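Local coordinates for arginine decarboxylase, A207R protein (Paramecium bursaria Chlorella virus 1, PDB 2NVA) that decarboxylates arginine to agmatine with the help of pyridoxal 5'-phosphate, working as a class-II Orn/Lys/Arg decarboxylase of the eukaryotic ODC-like type, at the interface of chains A and B. Numbering follows the deposited sequence. Chains: chain A/B, arginine decarboxylase, A207R protein.

All three contacts lie along one stretch of the two-fold interface of this ODC-like decarboxylase, a family in which two subunits share their active sites. C-alpha centres lie about 10 Å apart for contacts 1 and 2, 14 Å for contacts 1 and 3, and 12 Å for contacts 2 and 3. A:Met93 belongs to both contact 1 and contact 2, and strand 262-274 of chain B supplies a residue to each. Contact 3 reaches the cofactor-binding lysine of chain A, so the adhesive patches of contacts 1 and 2 adjoin a composite catalytic centre, repeated with the chains exchanged.

Contact 1: the interface of chains A and B. Residues chain A 93, 113, 147-149; chain B 272, 281, 320.
The phenyl ring of B:Phe281 is pressed against chain A, and around it the contact is at its tightest. A:Met93 crosses it at about a right angle, its CG standing over the centre of one face, 3.6 Å from the centroid. The methionine chain bends at chi2 (-73°), which carries SD and the terminal methyl CE along that same face toward CD2 and CE2. The opposite face is backed by CB of B:Tyr320 from its own chain, offset toward the rim. Near the rim, CE1 of B:Phe281 is met by A:Lys148 CE (3.6 Å) from the B:Tyr320 side and by A:Phe149 CE1 from the A:Met93 side; A:Lys148 O sits in plane at the edge, near CZ. A:Lys148, extended beyond CG, runs antiparallel to B:Tyr320 and lays its methylenes on the phenol face, with CG 4.0 Å from the centroid.

The guanidinium of B:Arg272 binds two acceptors at its edge. NH2 donates to the backbone O of A:Lys148 at 2.7 Å, approaching from above the carbonyl plane, while NH1 forms a salt bridge with OD1 of A:Asp113 at 3.0 Å. Carboxylate and guanidinium planes are turned 69° apart, so the pairing is not a flat two-pronged one. The looser margin lies at A:Asn147, whose backbone O is 3.5 Å from B:Tyr320 OH.

Loops of chain A's pyridoxal-binding barrel here meet strands 262-274, 277-282 and 314-320 in the C-terminal beta domain of chain B.

Contact 2: the interface of chains A and B. Residues chain A 93-95, 120; chain B 269.
This is a homodimer interface of the ODC-like, class-II decarboxylase family, in which loops and a helix of the TIM barrel of one subunit lean on a beta strand of the other; here it ties the barrel of chain A to strand 262-274 of chain B. A polar link is made by the amino group of A:Lys120, in helix 115-124, which reaches across to the backbone of B:Ile269. NZ donates to the carbonyl O of B:Ile269 at 2.7 Å, tilted only 15° from the carbonyl plane. The same nitrogen donates to the backbone O of A:Lys94 at 2.6 Å, this time from well above the carbonyl plane. One side-chain nitrogen therefore joins two main-chain carbonyls, one from each subunit, and its position is fixed from both. A bend at chi3 (-84°) in the lysine chain steers its end toward this pair of oxygens. The two carbonyl dipoles would be expected to favour a positive charge on NZ.

Beside this bridge, the aliphatic part of B:Ile269 packs against A:Thr95. The methyl CG2 of A:Thr95 faces the isoleucine branch point and lies 3.8 Å from CG2 of B:Ile269. With chi1 at 63°, CG1 of the isoleucine lies between its backbone N and carbonyl carbon, and CD1 of B:Ile269 extends toward A:Met93, 4.1 Å from the backbone O of that residue.

Contact 3: the interface of chains A and B. Residues chain A 48, 69, 73, 91; chain B 324, 362, 364.
B:Cys324 points its thiol between two side chains of the opposite subunit, the imidazole of A:His91 and the end of A:Lys48. SG lies 3.3 Å from CD2 of A:His91, so a ring carbon, not a ring nitrogen, makes the nearest approach. From another direction CE of A:Lys48 comes within 3.5 Å of the same sulfur. The lysine is folded: the bend at chi3 (87°) sets CE beside the sulfur, and that at chi4 (60°) turns NZ off it.

Obliquely across the lysine chain lies the amide of B:Asn362. Its OD1 is 3.7 Å from CB of A:Lys48, in van der Waals contact with the aliphatic part, and its ND2 faces the methyl of A:Ala69. Just past 3-10 helix 361-363, CZ of B:Phe364 approaches the backbone O of A:Ala69. Extended beyond CG, A:Glu73 touches the backbone of B:Asn362 through OE1 and, through OE2, accepts a hydrogen bond from the backbone N of A:Ala69 (2.8 Å), which may help to hold A:Ala69 in place. Water 1 bridges the subunits, lying 2.8 Å from the backbone O of A:Lys48 and 2.9 Å from the backbone N of B:Asn362.

In the resting enzyme of this family A:Lys48 forms the Schiff base with pyridoxal 5'-phosphate, whereas the ligand here is the cofactor-agmatine adduct, whose pocket includes B:Cys324; the contact thus brings catalytic groups of both chains into one active site.

Contact 1: the interface of chains A and B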
# COMPACT_ATOMS: atom_id res chain seq x y z
N MET A 93 14.68 -15.68 1.02
CA MET A 93 14.12 -16.13 -0.27
C MET A 93 14.51 -15.15 -1.37
O MET A 93 13.92 -14.07 -1.50
CB MET A 93 12.60 -16.27 -0.17
CG MET A 93 12.16 -17.38 0.76
SD MET A 93 12.47 -19.00 0.02
CE MET A 93 11.94 -20.10 1.34
N ASP A 113 16.68 -20.29 5.12
CA ASP A 113 15.90 -21.07 6.08
C ASP A 113 15.26 -22.31 5.44
O ASP A 113 14.38 -22.92 6.03
CB ASP A 113 14.85 -20.20 6.79
CG ASP A 113 13.80 -19.60 5.83
OD1 ASP A 113 13.58 -20.14 4.71
OD2 ASP A 113 13.19 -18.57 6.22
N ASN A 147 5.81 -16.85 11.26
CA ASN A 147 5.18 -17.83 10.36
C ASN A 147 5.91 -17.97 9.02
O ASN A 147 6.12 -19.08 8.53
CB ASN A 147 3.76 -17.45 10.10
CG ASN A 147 2.78 -18.33 10.84
OD1 ASN A 147 3.05 -19.52 11.10
ND2 ASN A 147 1.61 -17.79 11.14
N LYS A 148 6.33 -16.84 8.47
CA LYS A 148 6.82 -16.78 7.11
C LYS A 148 8.32 -17.07 6.98
O LYS A 148 8.75 -17.63 5.97
CB LYS A 148 6.50 -15.40 6.55
CG LYS A 148 6.88 -15.14 5.11
CD LYS A 148 6.22 -13.83 4.64
CE LYS A 148 6.64 -13.48 3.22
NZ LYS A 148 6.15 -12.15 2.78
N PHE A 149 9.10 -16.69 7.99
CA PHE A 149 10.55 -16.79 7.91
C PHE A 149 11.17 -17.49 9.11
O PHE A 149 10.66 -17.37 10.22
CB PHE A 149 11.17 -15.39 7.79
CG PHE A 149 10.80 -14.67 6.51
CD1 PHE A 149 11.28 -15.14 5.29
CD2 PHE A 149 9.99 -13.55 6.54
CE1 PHE A 149 10.95 -14.49 4.11
CE2 PHE A 149 9.67 -12.90 5.36
CZ PHE A 149 10.15 -13.37 4.14
N ARG B 272 9.73 -24.11 0.29
CA ARG B 272 10.09 -24.72 1.56
C ARG B 272 8.99 -25.74 1.80
O ARG B 272 7.81 -25.39 1.75
CB ARG B 272 10.09 -23.63 2.65
CG ARG B 272 10.76 -23.99 3.96
CD ARG B 272 10.93 -22.75 4.82
NE ARG B 272 9.66 -22.05 4.99
CZ ARG B 272 9.52 -20.72 5.06
NH1 ARG B 272 10.57 -19.91 5.00
NH2 ARG B 272 8.31 -20.21 5.23
N PHE B 281 7.20 -18.93 -2.46
CA PHE B 281 7.40 -17.50 -2.50
C PHE B 281 7.39 -17.07 -3.95
O PHE B 281 8.03 -17.70 -4.80
CB PHE B 281 8.73 -17.14 -1.83
CG PHE B 281 8.68 -17.24 -0.33
CD1 PHE B 281 8.61 -16.09 0.44
CD2 PHE B 281 8.65 -18.49 0.30
CE1 PHE B 281 8.55 -16.17 1.82
CE2 PHE B 281 8.57 -18.58 1.69
CZ PHE B 281 8.52 -17.42 2.45
N TYR B 320 3.18 -17.22 -0.46
CA TYR B 320 3.78 -16.05 0.17
C TYR B 320 4.20 -14.99 -0.84
O TYR B 320 4.63 -15.32 -1.93
CB TYR B 320 5.01 -16.45 0.98
CG TYR B 320 4.68 -17.14 2.27
CD1 TYR B 320 4.06 -16.44 3.31
CD2 TYR B 320 4.99 -18.49 2.47
CE1 TYR B 320 3.75 -17.07 4.50
CE2 TYR B 320 4.69 -19.13 3.68
CZ TYR B 320 4.06 -18.41 4.68
OH TYR B 320 3.76 -19.03 5.89

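Contact 2: the interface of chains A and B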
# COMPACT_ATOMS: atom_id res chain seq x y z
N MET A 93 14.68 -15.68 1.02
CA MET A 93 14.12 -16.13 -0.27
C MET A 93 14.51 -15.15 -1.37
O MET A 93 13.92 -14.07 -1.50
CB MET A 93 12.60 -16.27 -0.17
CG MET A 93 12.16 -17.38 0.76
SD MET A 93 12.47 -19.00 0.02
CE MET A 93 11.94 -20.10 1.34
N LYS A 94 15.51 -15.53 -2.16
CA LYS A 94 16.14 -14.64 -3.13
C LYS A 94 15.96 -15.23 -4.52
O LYS A 94 16.16 -16.44 -4.70
CB LYS A 94 17.64 -14.53 -2.82
CG LYS A 94 17.97 -13.92 -1.44
CD LYS A 94 19.40 -14.24 -0.97
CE LYS A 94 19.56 -15.71 -0.50
NZ LYS A 94 18.51 -16.12 0.52
N THR A 95 15.60 -14.41 -5.51
CA THR A 95 15.43 -14.94 -6.85
C THR A 95 16.80 -15.38 -7.40
O THR A 95 17.84 -14.83 -7.03
CB THR A 95 14.79 -13.93 -7.83
OG1 THR A 95 15.73 -12.91 -8.16
CG2 THR A 95 13.52 -13.30 -7.22
N LYS A 120 19.62 -23.41 -4.65
CA LYS A 120 19.83 -22.21 -5.47
C LYS A 120 21.24 -21.67 -5.29
O LYS A 120 21.90 -21.33 -6.27
CB LYS A 120 18.82 -21.12 -5.11
CG LYS A 120 17.49 -21.25 -5.83
CD LYS A 120 16.63 -20.01 -5.62
CE LYS A 120 15.88 -20.07 -4.32
NZ LYS A 120 15.16 -18.80 -4.03
N ILE B 269 9.61 -18.29 -6.95
CA ILE B 269 11.04 -17.98 -6.82
C ILE B 269 11.70 -18.66 -5.62
O ILE B 269 12.92 -18.72 -5.54
CB ILE B 269 11.31 -16.44 -6.84
CG1 ILE B 269 10.66 -15.71 -5.66
CG2 ILE B 269 10.84 -15.84 -8.18
CD1 ILE B 269 11.53 -15.67 -4.40

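Contact 3: the interface of chains A and B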
# COMPACT_ATOMS: atom_id res chain seq x y z
N LYS A 48 15.24 -1.24 3.50
CA LYS A 48 13.79 -1.31 3.24
C LYS A 48 12.98 -0.37 4.11
O LYS A 48 11.87 0.02 3.72
CB LYS A 48 13.28 -2.75 3.44
CG LYS A 48 13.56 -3.29 4.84
CD LYS A 48 13.00 -4.69 5.07
CE LYS A 48 13.95 -5.79 4.63
NZ LYS A 48 15.32 -5.79 5.34
N ALA A 69 17.39 -6.29 0.80
CA ALA A 69 16.36 -7.33 0.66
C ALA A 69 16.20 -7.82 -0.77
O ALA A 69 15.53 -8.84 -1.00
CB ALA A 69 15.02 -6.80 1.18
N GLU A 73 17.69 -2.93 -3.98
CA GLU A 73 18.30 -2.31 -2.81
C GLU A 73 19.83 -2.40 -2.85
O GLU A 73 20.52 -1.47 -2.45
CB GLU A 73 17.75 -2.92 -1.52
CG GLU A 73 16.28 -2.58 -1.32
CD GLU A 73 15.75 -2.95 0.06
OE1 GLU A 73 14.65 -2.45 0.40
OE2 GLU A 73 16.42 -3.71 0.81
N HIS A 91 17.68 -11.73 3.19
CA HIS A 91 16.33 -12.16 2.84
C HIS A 91 16.48 -13.65 2.54
O HIS A 91 17.27 -14.03 1.68
CB HIS A 91 15.73 -11.28 1.76
CG HIS A 91 14.29 -11.56 1.48
ND1 HIS A 91 13.74 -12.83 1.57
CD2 HIS A 91 13.27 -10.75 1.10
CE1 HIS A 91 12.46 -12.78 1.26
NE2 HIS A 91 12.15 -11.53 0.98
N CYS B 324 9.74 -8.98 3.15
CA CYS B 324 10.16 -9.47 4.45
C CYS B 324 9.05 -9.39 5.53
O CYS B 324 9.28 -9.78 6.68
CB CYS B 324 11.42 -8.73 4.91
SG CYS B 324 12.88 -9.08 3.93
N ASN B 362 10.63 -2.87 -0.13
CA ASN B 362 11.69 -3.89 -0.20
C ASN B 362 12.48 -3.88 -1.52
O ASN B 362 13.33 -4.74 -1.73
CB ASN B 362 11.15 -5.31 0.06
CG ASN B 362 10.88 -5.60 1.53
OD1 ASN B 362 10.38 -4.74 2.29
ND2 ASN B 362 11.18 -6.82 1.93
N PHE B 364 10.97 -4.30 -4.36
CA PHE B 364 10.15 -5.09 -5.30
C PHE B 364 9.07 -4.22 -5.96
O PHE B 364 9.19 -2.99 -5.97
CB PHE B 364 9.56 -6.31 -4.57
CG PHE B 364 10.60 -7.24 -4.02
CD1 PHE B 364 11.45 -7.95 -4.88
CD2 PHE B 364 10.74 -7.44 -2.65
CE1 PHE B 364 12.41 -8.82 -4.38
CE2 PHE B 364 11.70 -8.32 -2.15
CZ PHE B 364 12.53 -9.01 -3.01
O HOH W 1 11.41 -0.29 0.97